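Local coordinates for protein aminopeptidase C (Lactobacillus rhamnosus, PDB 4K7C) that probably removes amino acids from the N-terminal ends of peptides, as a papain-like cysteine aminopeptidase that assembles from six subunits, at residues A[28-33]-A[340-345]; A[73-78]-A[140-145]; A[188-193]-A[198-203]; A[300-305]-A[376-381]. All blocks are in the same frame, centred on the assembly; numbering follows the deposited sequence. Where two conformers were deposited one is given.

Contact 1: residues A[28-33]-A[340-345]; sequences KAVMNN and DDLFNT
Val30 and Leu342 meet methyl to methyl. Both side chains point across the gap, and they touch tip to tip: Val30 CG2 lies against both ends of the leucine fork, 3.8 Å from Leu342 CD1 and 3.9 Å from Leu342 CD2. With Leu342 CG anti to the backbone N (chi1 177°), the fork extends straight out to this methyl. The other valine branch, CG1, approaches Phe343 CZ obliquely at 4.5 Å, a looser contact. Within the 340-345 segment the phenylalanine ring has Leu342 CG 3.8 Å above its plane, near the rim, so the leucine and the ring make a joint apolar surface. A short, beta-branched valine suits the facing position, because it offers one methyl to each partner and few torsions to freeze.

Hydrogen bonds act within each segment rather than between them. Asn33 ND2 reaches back one turn to Ala29 O at 3.0 Å, on a lone pair in the carbonyl plane. At the C-terminal end of helix 339-343, Thr345 N bonds to Asp340 O at 3.1 Å, and Asn344 N weakly to Asp341 O. Asn344 has positive phi, which asparagine tolerates better than most residues with a side chain. Thr345 OG1 bonds to Phe343 O at 2.9 Å from above the carbonyl plane, and the same oxygen accepts Arg213 NE of a second subunit, while Leu175 of that subunit packs on the phenylalanine.

The result is a small hydrophobic contact between two helices, one closed by a Schellman motif, at a subunit interface of a hexamer consistent with the bleomycin hydrolase branch of the papain-like peptidases.

Contact 2: residues A[73-78]-A[140-145]; sequences FAALNT and GQWDML
The indole of Trp142 receives Ala75 obliquely, the methyl CB lying 3.8 Å from CZ3, while Thr78 sits at the ring edge near its plane, with OG1 4.1 Å from CH2. In the ring plane too, at the pyrrole edge, lies Asp143 OD1 from the same helix, and Trp316 adds an edge-to-face ring contact. Trp142 CG is anti to the backbone N (chi1 172°), and this turns the six-membered ring across to helix 70-87.

Leu145, one turn further on, closes over the same alanine: its CD1 is 3.5 Å from Ala75 CB, tighter than usual van der Waals contact. Alanine suits the narrow place between the leucine and the indole, its single methyl touching both. Helix 70-87 corresponds to the long central helix of the papain-like fold, which in this family carries the nucleophilic cysteine near its N-terminal end; helix 142-152 packs on one flank, while Ala74 and Thr78 touch strand 364-374 of the beta region.

Thr78 OG1 donates to Ala75 O at 2.7 Å, in the carbonyl plane on a lone pair, with a C=O...O angle of 135°. A chi1 of 63° swings the hydroxyl back to this carbonyl, one turn earlier. A valine here would probably leave Ala75 O without this hydroxyl donor and take the polar group from the indole edge. A glycerol, probably from the crystallisation liquor, comes within about 4 Å (nearest atoms) of the Trp142 side chain.

Contact 3: residues A[188-193]-A[198-203]; sequences RKLVAD and ADIEAA
Leu190 and Ile200 mark the closest backbone approach, 6.7 Å between CA atoms, of two nearly antiparallel helices whose short segments run at 171° with axes 10.5 Å apart. Leu190 does most of the work on its side. Its CB rests 4.0 Å from Ile200 CG1, and its branch reaches further along the partner helix, where CD1 meets Ala203 CB at 3.7 Å. Leu190 CG is anti to the carbonyl carbon (chi1 -74°), and from there the nearly extended chain brings a terminal methyl to the alanine, small enough to admit it. Val191 contributes a lighter touch: its CG2 stands 4.2 Å from Ile200 CD1.

The pair forms a helical hairpin, helices 170-192 and 197-219 joined by a short turn. Ala195, in that turn, packs on both Leu190 and Ile200, and Leu116 of helix 96-117 lies against Val191 and Ile200. On the outer surface Lys189 NZ bridges to Asp193 OD2 at 3.2 Å, and the carboxylate oxygen receives it on its syn lone pair. The four-residue spacing puts them one turn apart; because Asp193 directly follows the helix, the lysine probably also offsets a charge that the helix end disfavours.

No hydrogen bond or salt bridge joins the two segments, so the contact between them is apolar. Such a pairing imposes little directional constraint: shape fit, the short turn and the neighbouring helix 96-117 probably set how the helices align.

Contact 4: residues A[300-305]-A[376-381]; sequences TFKDLA and GKPTKW
Trp381 leans its benzene ring on the helix turn made by Lys302 and Ala305. Trp381 CZ3 lies 4.0 Å from Ala305 CB, which comes in obliquely, and Trp381 CH2 points at Lys302 O, 4.1 Å away and near the ring plane. The aliphatic stem of Lys302 completes the seat, its CG 4.2 Å from Trp381 CZ2. Further out the lysine crosses Pro378, with Lys302 CE and Pro378 CG 4.1 Å apart. Alanine suits the near position because its single methyl lets the helix come close to the indole, and lysine supplies methylenes to pack and a charge to carry beyond them.

Helix 298-310 thus lies across strand 377-384, the short segments running at 82° with axes 10.4 Å apart. The strand is paired antiparallel with 364-374 and 396-400, in what corresponds to the beta domain of papain-like peptidases, and the helix covers this part of it.

Around this shell sits helix 401-407. Lys302 bends at chi3 (68°), and its NZ forms salt bridges with Asp401 OD2 and Asp405 OD1. The other oxygen of Asp401, OD1, accepts Trp381 NE1. One carboxylate therefore fixes both the lysine end and the turn of the indole, and the ammonium, gripped by two acids, is likely to remain charged despite its burial. Phe404 of the same helix stacks on Trp381 and touches Lys302, while Val371 of strand 364-374 touches both Pro378 and Trp381.

Overall arrangement
Contact 2 lies nearest the middle of the chain, about 8 Å from its centre, and the others spread outward from it. Its centre is about 21 Å from that of contact 4, and strand 364-374 links them, touching helix 70-87 and pairing with strand 377-384. In papain-like enzymes the active site lies between such a central helix and the beta domain; contact 2 lies on that helix, and contact 4 probably belongs to the beta part across the cleft. Contact 3, with its centre about 34 Å from that of contact 2, lies far out on a helical hairpin. Contact 1, about 58 Å from contact 3 between centres, occupies another extremity, where neighbouring subunits of the hexamer meet.

Contact 1: residues A[28-33]-A[340-345]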
loop_
_atom_site.group_PDB
_atom_site.type_symbol
_atom_site.label_atom_id
_atom_site.label_comp_id
_atom_site.label_asym_id
_atom_site.label_seq_id
_atom_site.Cartn_x
_atom_site.Cartn_y
_atom_site.Cartn_z
ATOM N N LYS A 28 -29.640 -9.461 7.905
ATOM C CA LYS A 28 -28.261 -9.506 8.350
ATOM C C LYS A 28 -27.321 -9.490 7.153
ATOM O O LYS A 28 -26.391 -8.679 7.107
ATOM C CB LYS A 28 -28.009 -10.742 9.211
ATOM C CG LYS A 28 -28.695 -10.595 10.566
ATOM C CD LYS A 28 -28.394 -11.760 11.485
ATOM C CE LYS A 28 -29.200 -11.700 12.796
ATOM N NZ LYS A 28 -30.667 -11.774 12.670
ATOM N N ALA A 29 -27.678 -10.232 6.100
ATOM C CA ALA A 29 -26.814 -10.260 4.882
ATOM C C ALA A 29 -26.714 -8.885 4.277
ATOM O O ALA A 29 -25.623 -8.410 3.979
ATOM C CB ALA A 29 -27.305 -11.294 3.883
ATOM N N VAL A 30 -27.828 -8.196 4.108
ATOM C CA VAL A 30 -27.801 -6.932 3.402
ATOM C C VAL A 30 -27.218 -5.832 4.284
ATOM O O VAL A 30 -26.478 -4.957 3.789
ATOM C CB VAL A 30 -29.232 -6.582 2.991
ATOM C CG1 VAL A 30 -29.192 -5.275 2.219
ATOM C CG2 VAL A 30 -29.836 -7.720 2.099
HETATM N N MSE A 31 -27.553 -5.841 5.598
HETATM C CA MSE A 31 -26.926 -4.873 6.531
HETATM C C MSE A 31 -25.392 -4.992 6.453
HETATM O O MSE A 31 -24.682 -3.991 6.500
HETATM C CB MSE A 31 -27.306 -5.197 7.990
HETATM C CG MSE A 31 -28.735 -4.715 8.263
HETATM SE SE MSE A 31 -29.299 -5.308 10.080
HETATM C CE MSE A 31 -28.325 -3.936 11.071
ATOM N N ASN A 32 -24.884 -6.205 6.438
ATOM C CA ASN A 32 -23.429 -6.473 6.528
ATOM C C ASN A 32 -22.668 -6.221 5.214
ATOM O O ASN A 32 -21.547 -5.711 5.273
ATOM C CB ASN A 32 -23.170 -7.919 6.968
ATOM C CG ASN A 32 -23.625 -8.214 8.396
ATOM O OD1 ASN A 32 -23.792 -9.396 8.730
ATOM N ND2 ASN A 32 -23.883 -7.214 9.186
ATOM N N ASN A 33 -23.310 -6.500 4.073
ATOM C CA ASN A 33 -22.620 -6.636 2.744
ATOM C C ASN A 33 -23.132 -5.707 1.693
ATOM O O ASN A 33 -22.416 -5.481 0.677
ATOM C CB ASN A 33 -22.655 -8.079 2.265
ATOM C CG ASN A 33 -22.103 -9.045 3.311
ATOM O OD1 ASN A 33 -20.905 -9.092 3.587
ATOM N ND2 ASN A 33 -22.989 -9.797 3.929
ATOM N N ASP A 340 -35.209 -8.544 -6.786
ATOM C CA ASP A 340 -36.655 -8.768 -6.543
ATOM C C ASP A 340 -36.795 -9.954 -5.590
ATOM O O ASP A 340 -37.546 -9.895 -4.628
ATOM C CB ASP A 340 -37.451 -9.017 -7.836
ATOM C CG ASP A 340 -37.222 -7.967 -8.961
ATOM O OD1 ASP A 340 -36.035 -7.551 -9.236
ATOM O OD2 ASP A 340 -38.256 -7.599 -9.609
ATOM N N ASP A 341 -36.015 -10.996 -5.845
ATOM C CA ASP A 341 -36.033 -12.166 -4.993
ATOM C C ASP A 341 -35.568 -11.826 -3.583
ATOM O O ASP A 341 -36.220 -12.183 -2.555
ATOM C CB ASP A 341 -35.011 -13.186 -5.462
ATOM C CG ASP A 341 -35.456 -13.999 -6.673
ATOM O OD1 ASP A 341 -36.666 -13.953 -7.046
ATOM O OD2 ASP A 341 -34.570 -14.732 -7.214
ATOM N N LEU A 342 -34.478 -11.057 -3.479
ATOM C CA LEU A 342 -33.901 -10.698 -2.173
ATOM C C LEU A 342 -34.863 -9.921 -1.281
ATOM O O LEU A 342 -35.046 -10.280 -0.111
ATOM C CB LEU A 342 -32.681 -9.799 -2.366
ATOM C CG LEU A 342 -31.950 -9.242 -1.151
ATOM C CD1 LEU A 342 -31.607 -10.274 -0.095
ATOM C CD2 LEU A 342 -30.649 -8.557 -1.644
ATOM N N PHE A 343 -35.540 -8.948 -1.876
ATOM C CA PHE A 343 -36.437 -8.093 -1.138
ATOM C C PHE A 343 -37.936 -8.516 -1.173
ATOM O O PHE A 343 -38.761 -7.781 -0.596
ATOM C CB PHE A 343 -36.344 -6.654 -1.604
ATOM C CG PHE A 343 -35.051 -6.002 -1.313
ATOM C CD1 PHE A 343 -34.797 -5.491 -0.041
ATOM C CD2 PHE A 343 -34.029 -6.086 -2.192
ATOM C CE1 PHE A 343 -33.626 -4.901 0.275
ATOM C CE2 PHE A 343 -32.791 -5.505 -1.870
ATOM C CZ PHE A 343 -32.606 -4.884 -0.655
ATOM N N ASN A 344 -38.220 -9.613 -1.812
ATOM C CA ASN A 344 -39.575 -10.091 -2.069
ATOM C C ASN A 344 -40.427 -8.972 -2.598
ATOM O O ASN A 344 -41.545 -8.730 -2.096
ATOM C CB ASN A 344 -40.204 -10.756 -0.802
ATOM C CG ASN A 344 -41.456 -11.493 -1.142
ATOM O OD1 ASN A 344 -41.586 -11.988 -2.283
ATOM N ND2 ASN A 344 -42.412 -11.537 -0.206
ATOM N N THR A 345 -39.936 -8.246 -3.619
ATOM C CA THR A 345 -40.610 -7.039 -4.094
ATOM C C THR A 345 -40.398 -7.044 -5.604
ATOM O O THR A 345 -39.299 -7.353 -6.093
ATOM C CB THR A 345 -39.979 -5.772 -3.497
ATOM O OG1 THR A 345 -40.180 -5.765 -2.097
ATOM C CG2 THR A 345 -40.569 -4.480 -4.056
#

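Contact 2: residues A[73-78]-A[140-145]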
loop_
_atom_site.group_PDB
_atom_site.type_symbol
_atom_site.label_atom_id
_atom_site.label_comp_id
_atom_site.label_asym_id
_atom_site.label_seq_id
_atom_site.Cartn_x
_atom_site.Cartn_y
_atom_site.Cartn_z
ATOM N N PHE A 73 -14.086 8.585 -26.768
ATOM C CA PHE A 73 -13.275 7.377 -26.698
ATOM C C PHE A 73 -13.881 6.301 -27.568
ATOM O O PHE A 73 -13.156 5.652 -28.359
ATOM C CB PHE A 73 -13.075 6.880 -25.232
ATOM C CG PHE A 73 -11.944 7.591 -24.530
ATOM C CD1 PHE A 73 -10.741 6.935 -24.288
ATOM C CD2 PHE A 73 -12.068 8.872 -24.150
ATOM C CE1 PHE A 73 -9.694 7.571 -23.680
ATOM C CE2 PHE A 73 -11.027 9.552 -23.528
ATOM C CZ PHE A 73 -9.815 8.903 -23.337
ATOM N N ALA A 74 -15.204 6.139 -27.462
ATOM C CA ALA A 74 -15.879 5.111 -28.239
ATOM C C ALA A 74 -15.845 5.397 -29.749
ATOM O O ALA A 74 -15.523 4.530 -30.563
ATOM C CB ALA A 74 -17.287 4.923 -27.768
ATOM N N ALA A 75 -16.094 6.607 -30.122
ATOM C CA ALA A 75 -16.022 6.961 -31.567
ATOM C C ALA A 75 -14.605 6.752 -32.048
ATOM O O ALA A 75 -14.381 6.142 -33.115
ATOM C CB ALA A 75 -16.459 8.360 -31.819
ATOM N N LEU A 76 -13.618 7.325 -31.329
ATOM C CA LEU A 76 -12.246 7.183 -31.754
ATOM C C LEU A 76 -11.784 5.703 -31.760
ATOM O O LEU A 76 -10.912 5.306 -32.520
ATOM C CB LEU A 76 -11.308 8.054 -30.892
ATOM C CG LEU A 76 -11.534 9.584 -31.051
ATOM C CD1 LEU A 76 -10.762 10.418 -30.008
ATOM C CD2 LEU A 76 -11.187 10.066 -32.440
ATOM N N ASN A 77 -12.409 4.878 -30.920
ATOM C CA ASN A 77 -12.135 3.467 -30.938
ATOM C C ASN A 77 -12.516 2.859 -32.287
ATOM O O ASN A 77 -11.743 2.119 -32.882
ATOM C CB ASN A 77 -12.883 2.702 -29.817
ATOM C CG ASN A 77 -12.196 2.822 -28.455
ATOM O OD1 ASN A 77 -10.996 3.097 -28.358
ATOM N ND2 ASN A 77 -12.986 2.563 -27.360
ATOM N N THR A 78 -13.674 3.200 -32.777
ATOM C CA THR A 78 -14.172 2.672 -34.078
ATOM C C THR A 78 -13.170 3.051 -35.186
ATOM O O THR A 78 -12.775 2.195 -35.963
ATOM C CB THR A 78 -15.599 3.063 -34.479
ATOM O OG1 THR A 78 -15.787 4.463 -34.664
ATOM C CG2 THR A 78 -16.618 2.520 -33.382
ATOM N N GLY A 140 -21.404 13.754 -24.827
ATOM C CA GLY A 140 -21.964 14.082 -26.122
ATOM C C GLY A 140 -22.671 12.935 -26.814
ATOM O O GLY A 140 -23.084 11.934 -26.195
ATOM N N GLN A 141 -22.907 13.120 -28.112
ATOM C CA GLN A 141 -23.524 12.122 -28.947
ATOM C C GLN A 141 -22.726 12.020 -30.262
ATOM O O GLN A 141 -21.921 12.918 -30.591
ATOM C CB GLN A 141 -25.014 12.514 -29.177
ATOM C CG GLN A 141 -25.780 12.824 -27.908
ATOM C CD GLN A 141 -27.298 12.726 -28.036
ATOM O OE1 GLN A 141 -27.824 12.252 -29.041
ATOM N NE2 GLN A 141 -28.000 13.141 -27.010
ATOM N N TRP A 142 -22.959 10.936 -31.003
ATOM C CA TRP A 142 -22.204 10.579 -32.201
ATOM C C TRP A 142 -22.126 11.748 -33.212
ATOM O O TRP A 142 -21.050 12.088 -33.665
ATOM C CB TRP A 142 -22.835 9.362 -32.894
ATOM C CG TRP A 142 -22.174 9.133 -34.210
ATOM C CD1 TRP A 142 -22.545 9.655 -35.429
ATOM C CD2 TRP A 142 -20.956 8.406 -34.460
ATOM N NE1 TRP A 142 -21.647 9.300 -36.395
ATOM C CE2 TRP A 142 -20.670 8.522 -35.838
ATOM C CE3 TRP A 142 -20.102 7.648 -33.666
ATOM C CZ2 TRP A 142 -19.546 7.897 -36.432
ATOM C CZ3 TRP A 142 -19.027 7.003 -34.259
ATOM C CH2 TRP A 142 -18.732 7.157 -35.629
ATOM N N ASP A 143 -23.242 12.409 -33.480
ATOM C CA ASP A 143 -23.269 13.444 -34.530
ATOM C C ASP A 143 -22.441 14.659 -34.119
ATOM O O ASP A 143 -21.870 15.337 -34.975
ATOM C CB ASP A 143 -24.705 13.856 -34.823
ATOM C CG ASP A 143 -25.566 12.716 -35.414
ATOM O OD1 ASP A 143 -25.089 11.906 -36.243
ATOM O OD2 ASP A 143 -26.763 12.634 -34.999
HETATM N N MSE A 144 -22.378 14.918 -32.812
HETATM C CA MSE A 144 -21.473 15.959 -32.273
HETATM C C MSE A 144 -20.019 15.599 -32.395
HETATM O O MSE A 144 -19.170 16.456 -32.633
HETATM C CB MSE A 144 -21.862 16.186 -30.797
HETATM C CG MSE A 144 -23.206 16.884 -30.699
HETATM SE SE MSE A 144 -23.974 16.726 -28.879
HETATM C CE MSE A 144 -22.676 17.746 -27.822
ATOM N N LEU A 145 -19.656 14.318 -32.302
ATOM C CA LEU A 145 -18.257 13.967 -32.500
ATOM C C LEU A 145 -17.928 14.110 -33.997
ATOM O O LEU A 145 -16.856 14.643 -34.369
ATOM C CB LEU A 145 -18.059 12.528 -32.036
ATOM C CG LEU A 145 -16.638 11.981 -31.868
ATOM C CD1 LEU A 145 -16.055 11.540 -33.203
ATOM C CD2 LEU A 145 -15.797 13.021 -31.140
#

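Contact 3: residues A[188-193]-A[198-203]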
loop_
_atom_site.group_PDB
_atom_site.type_symbol
_atom_site.label_atom_id
_atom_site.label_comp_id
_atom_site.label_asym_id
_atom_site.label_seq_id
_atom_site.Cartn_x
_atom_site.Cartn_y
_atom_site.Cartn_z
ATOM N N ARG A 188 -27.116 38.606 -21.609
ATOM C CA ARG A 188 -28.521 39.012 -21.372
ATOM C C ARG A 188 -28.680 40.516 -21.166
ATOM O O ARG A 188 -29.683 41.133 -21.653
ATOM C CB ARG A 188 -29.202 38.176 -20.235
ATOM C CG ARG A 188 -29.388 36.688 -20.597
ATOM C CD ARG A 188 -30.057 35.827 -19.489
ATOM N NE ARG A 188 -31.360 36.367 -19.040
ATOM C CZ ARG A 188 -32.535 36.030 -19.537
ATOM N NH1 ARG A 188 -32.631 35.114 -20.465
ATOM N NH2 ARG A 188 -33.666 36.596 -19.051
ATOM N N LYS A 189 -27.744 41.097 -20.455
ATOM C CA LYS A 189 -27.732 42.517 -20.217
ATOM C C LYS A 189 -27.610 43.326 -21.530
ATOM O O LYS A 189 -28.381 44.237 -21.789
ATOM C CB LYS A 189 -26.593 42.908 -19.298
ATOM C CG LYS A 189 -26.938 44.245 -18.723
ATOM C CD LYS A 189 -25.828 45.066 -18.174
ATOM C CE LYS A 189 -26.525 46.202 -17.376
ATOM N NZ LYS A 189 -25.934 47.504 -17.769
ATOM N N LEU A 190 -26.638 42.971 -22.351
ATOM C CA LEU A 190 -26.502 43.517 -23.702
ATOM C C LEU A 190 -27.806 43.445 -24.496
ATOM O O LEU A 190 -28.209 44.455 -25.061
ATOM C CB LEU A 190 -25.366 42.806 -24.475
ATOM C CG LEU A 190 -23.951 43.189 -24.042
ATOM C CD1 LEU A 190 -22.956 42.177 -24.555
ATOM C CD2 LEU A 190 -23.519 44.563 -24.519
ATOM N N VAL A 191 -28.472 42.297 -24.537
ATOM C CA VAL A 191 -29.725 42.196 -25.259
ATOM C C VAL A 191 -30.797 43.088 -24.564
ATOM O O VAL A 191 -31.562 43.754 -25.264
ATOM C CB VAL A 191 -30.213 40.782 -25.345
ATOM C CG1 VAL A 191 -31.629 40.717 -25.905
ATOM C CG2 VAL A 191 -29.264 39.918 -26.150
ATOM N N ALA A 192 -30.813 43.150 -23.233
ATOM C CA ALA A 192 -31.789 44.017 -22.515
ATOM C C ALA A 192 -31.577 45.498 -22.844
ATOM O O ALA A 192 -32.555 46.291 -22.935
ATOM C CB ALA A 192 -31.713 43.802 -21.006
ATOM N N ASP A 193 -30.308 45.876 -22.963
ATOM C CA ASP A 193 -29.890 47.246 -23.224
ATOM C C ASP A 193 -29.941 47.656 -24.689
ATOM O O ASP A 193 -29.534 48.754 -25.012
ATOM C CB ASP A 193 -28.501 47.482 -22.675
ATOM C CG ASP A 193 -28.486 47.564 -21.186
ATOM O OD1 ASP A 193 -29.569 47.564 -20.556
ATOM O OD2 ASP A 193 -27.398 47.625 -20.630
ATOM N N ALA A 198 -23.283 44.179 -33.591
ATOM C CA ALA A 198 -21.838 44.261 -33.702
ATOM C C ALA A 198 -21.155 44.346 -32.327
ATOM O O ALA A 198 -20.095 43.755 -32.104
ATOM C CB ALA A 198 -21.448 45.460 -34.569
ATOM N N ASP A 199 -21.752 45.100 -31.411
ATOM C CA ASP A 199 -21.258 45.161 -30.046
ATOM C C ASP A 199 -21.401 43.784 -29.354
ATOM O O ASP A 199 -20.562 43.421 -28.527
ATOM C CB ASP A 199 -22.038 46.193 -29.216
ATOM C CG ASP A 199 -21.649 47.646 -29.547
ATOM O OD1 ASP A 199 -20.662 47.877 -30.257
ATOM O OD2 ASP A 199 -22.318 48.550 -29.047
ATOM N N ILE A 200 -22.498 43.121 -29.634
ATOM C CA ILE A 200 -22.756 41.830 -29.019
ATOM C C ILE A 200 -21.748 40.785 -29.577
ATOM O O ILE A 200 -21.096 40.036 -28.795
ATOM C CB ILE A 200 -24.164 41.350 -29.241
ATOM C CG1 ILE A 200 -25.141 42.221 -28.410
ATOM C CG2 ILE A 200 -24.261 39.881 -28.866
ATOM C CD1 ILE A 200 -26.562 41.876 -28.740
ATOM N N GLU A 201 -21.594 40.753 -30.899
ATOM C CA GLU A 201 -20.480 39.951 -31.539
ATOM C C GLU A 201 -19.098 40.252 -30.998
ATOM O O GLU A 201 -18.320 39.307 -30.760
ATOM C CB GLU A 201 -20.478 40.073 -33.069
ATOM N N ALA A 202 -18.754 41.528 -30.762
ATOM C CA ALA A 202 -17.427 41.897 -30.236
ATOM C C ALA A 202 -17.240 41.358 -28.783
ATOM O O ALA A 202 -16.162 40.920 -28.380
ATOM C CB ALA A 202 -17.292 43.396 -30.164
ATOM N N ALA A 203 -18.309 41.483 -28.009
ATOM C CA ALA A 203 -18.280 41.009 -26.643
ATOM C C ALA A 203 -18.021 39.471 -26.654
ATOM O O ALA A 203 -17.184 38.919 -25.854
ATOM C CB ALA A 203 -19.649 41.305 -26.001
#

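Contact 4: residues A[300-305]-A[376-381]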
loop_
_atom_site.group_PDB
_atom_site.type_symbol
_atom_site.label_atom_id
_atom_site.label_comp_id
_atom_site.label_asym_id
_atom_site.label_seq_id
_atom_site.Cartn_x
_atom_site.Cartn_y
_atom_site.Cartn_z
ATOM N N THR A 300 -35.227 -4.754 -35.307
ATOM C CA THR A 300 -34.605 -4.125 -36.509
ATOM C C THR A 300 -33.262 -3.472 -36.095
ATOM O O THR A 300 -32.221 -3.680 -36.716
ATOM C CB THR A 300 -35.519 -3.030 -37.085
ATOM O OG1 THR A 300 -36.863 -3.532 -37.390
ATOM C CG2 THR A 300 -34.918 -2.401 -38.323
ATOM N N PHE A 301 -33.301 -2.812 -34.943
ATOM C CA PHE A 301 -32.107 -2.150 -34.355
ATOM C C PHE A 301 -31.034 -3.205 -34.184
ATOM O O PHE A 301 -29.866 -3.025 -34.621
ATOM C CB PHE A 301 -32.622 -1.549 -32.992
ATOM C CG PHE A 301 -31.650 -0.787 -32.184
ATOM C CD1 PHE A 301 -31.809 0.596 -32.026
ATOM C CD2 PHE A 301 -30.733 -1.451 -31.378
ATOM C CE1 PHE A 301 -31.007 1.327 -31.188
ATOM C CE2 PHE A 301 -29.884 -0.722 -30.569
ATOM C CZ PHE A 301 -30.023 0.656 -30.414
ATOM N N LYS A 302 -31.383 -4.291 -33.476
ATOM C CA LYS A 302 -30.396 -5.344 -33.222
ATOM C C LYS A 302 -29.910 -6.043 -34.500
ATOM O O LYS A 302 -28.727 -6.401 -34.647
ATOM C CB LYS A 302 -30.972 -6.385 -32.248
ATOM C CG LYS A 302 -30.936 -5.953 -30.821
ATOM C CD LYS A 302 -31.948 -6.678 -29.915
ATOM C CE LYS A 302 -31.608 -8.120 -29.749
ATOM N NZ LYS A 302 -32.602 -8.919 -29.010
ATOM N N ASP A 303 -30.839 -6.329 -35.425
ATOM C CA ASP A 303 -30.421 -6.961 -36.711
ATOM C C ASP A 303 -29.432 -6.148 -37.506
ATOM O O ASP A 303 -28.519 -6.700 -38.049
ATOM C CB ASP A 303 -31.628 -7.226 -37.584
ATOM C CG ASP A 303 -32.466 -8.409 -37.071
ATOM O OD1 ASP A 303 -31.965 -9.237 -36.266
ATOM O OD2 ASP A 303 -33.618 -8.511 -37.547
ATOM N N LEU A 304 -29.573 -4.808 -37.487
ATOM C CA LEU A 304 -28.558 -3.916 -38.075
ATOM C C LEU A 304 -27.221 -3.979 -37.425
ATOM O O LEU A 304 -26.200 -4.058 -38.090
ATOM C CB LEU A 304 -29.026 -2.456 -38.045
ATOM C CG LEU A 304 -30.309 -2.146 -38.846
ATOM C CD1 LEU A 304 -30.836 -0.823 -38.542
ATOM C CD2 LEU A 304 -30.095 -2.264 -40.353
ATOM N N ALA A 305 -27.202 -4.006 -36.072
ATOM C CA ALA A 305 -25.941 -4.188 -35.386
ATOM C C ALA A 305 -25.237 -5.464 -35.738
ATOM O O ALA A 305 -24.024 -5.455 -35.954
ATOM C CB ALA A 305 -26.108 -4.059 -33.856
ATOM N N GLY A 376 -28.932 -18.955 -34.401
ATOM C CA GLY A 376 -29.211 -17.738 -35.190
ATOM C C GLY A 376 -29.681 -16.548 -34.379
ATOM O O GLY A 376 -30.044 -15.551 -34.957
ATOM N N LYS A 377 -29.727 -16.641 -33.044
ATOM C CA LYS A 377 -30.174 -15.498 -32.201
ATOM C C LYS A 377 -29.019 -15.034 -31.274
ATOM O O LYS A 377 -28.228 -15.832 -30.823
ATOM C CB LYS A 377 -31.345 -15.912 -31.337
ATOM C CG LYS A 377 -32.575 -16.322 -32.185
ATOM C CD LYS A 377 -33.888 -15.885 -31.516
ATOM C CE LYS A 377 -35.080 -16.242 -32.384
ATOM N NZ LYS A 377 -34.894 -15.734 -33.785
ATOM N N PRO A 378 -28.967 -13.728 -30.981
ATOM C CA PRO A 378 -27.874 -13.240 -30.133
ATOM C C PRO A 378 -28.078 -13.626 -28.675
ATOM O O PRO A 378 -29.198 -13.489 -28.161
ATOM C CB PRO A 378 -27.982 -11.743 -30.311
ATOM C CG PRO A 378 -29.405 -11.495 -30.687
ATOM C CD PRO A 378 -29.666 -12.636 -31.627
ATOM N N THR A 379 -27.055 -14.154 -28.004
ATOM C CA THR A 379 -27.212 -14.415 -26.536
ATOM C C THR A 379 -26.482 -13.388 -25.656
ATOM O O THR A 379 -26.847 -13.184 -24.480
ATOM C CB THR A 379 -26.728 -15.854 -26.243
ATOM O OG1 THR A 379 -25.374 -15.979 -26.651
ATOM C CG2 THR A 379 -27.583 -16.863 -26.991
ATOM N N LYS A 380 -25.396 -12.861 -26.221
ATOM C CA LYS A 380 -24.494 -11.971 -25.542
ATOM C C LYS A 380 -23.626 -11.232 -26.568
ATOM O O LYS A 380 -23.476 -11.685 -27.675
ATOM C CB LYS A 380 -23.612 -12.662 -24.487
ATOM C CG LYS A 380 -22.873 -13.868 -24.941
ATOM C CD LYS A 380 -22.389 -14.753 -23.798
ATOM C CE LYS A 380 -21.602 -15.963 -24.289
ATOM N NZ LYS A 380 -21.284 -16.733 -23.060
ATOM N N TRP A 381 -23.174 -10.040 -26.142
ATOM C CA TRP A 381 -22.508 -9.066 -26.983
ATOM C C TRP A 381 -21.205 -8.714 -26.292
ATOM O O TRP A 381 -21.128 -8.566 -25.036
ATOM C CB TRP A 381 -23.331 -7.799 -27.074
ATOM C CG TRP A 381 -24.723 -8.021 -27.635
ATOM C CD1 TRP A 381 -25.802 -8.462 -26.947
ATOM C CD2 TRP A 381 -25.183 -7.674 -28.948
ATOM N NE1 TRP A 381 -26.912 -8.568 -27.800
ATOM C CE2 TRP A 381 -26.540 -8.082 -29.032
ATOM C CE3 TRP A 381 -24.530 -7.184 -30.128
ATOM C CZ2 TRP A 381 -27.288 -7.949 -30.197
ATOM C CZ3 TRP A 381 -25.286 -6.994 -31.260
ATOM C CH2 TRP A 381 -26.641 -7.401 -31.302
#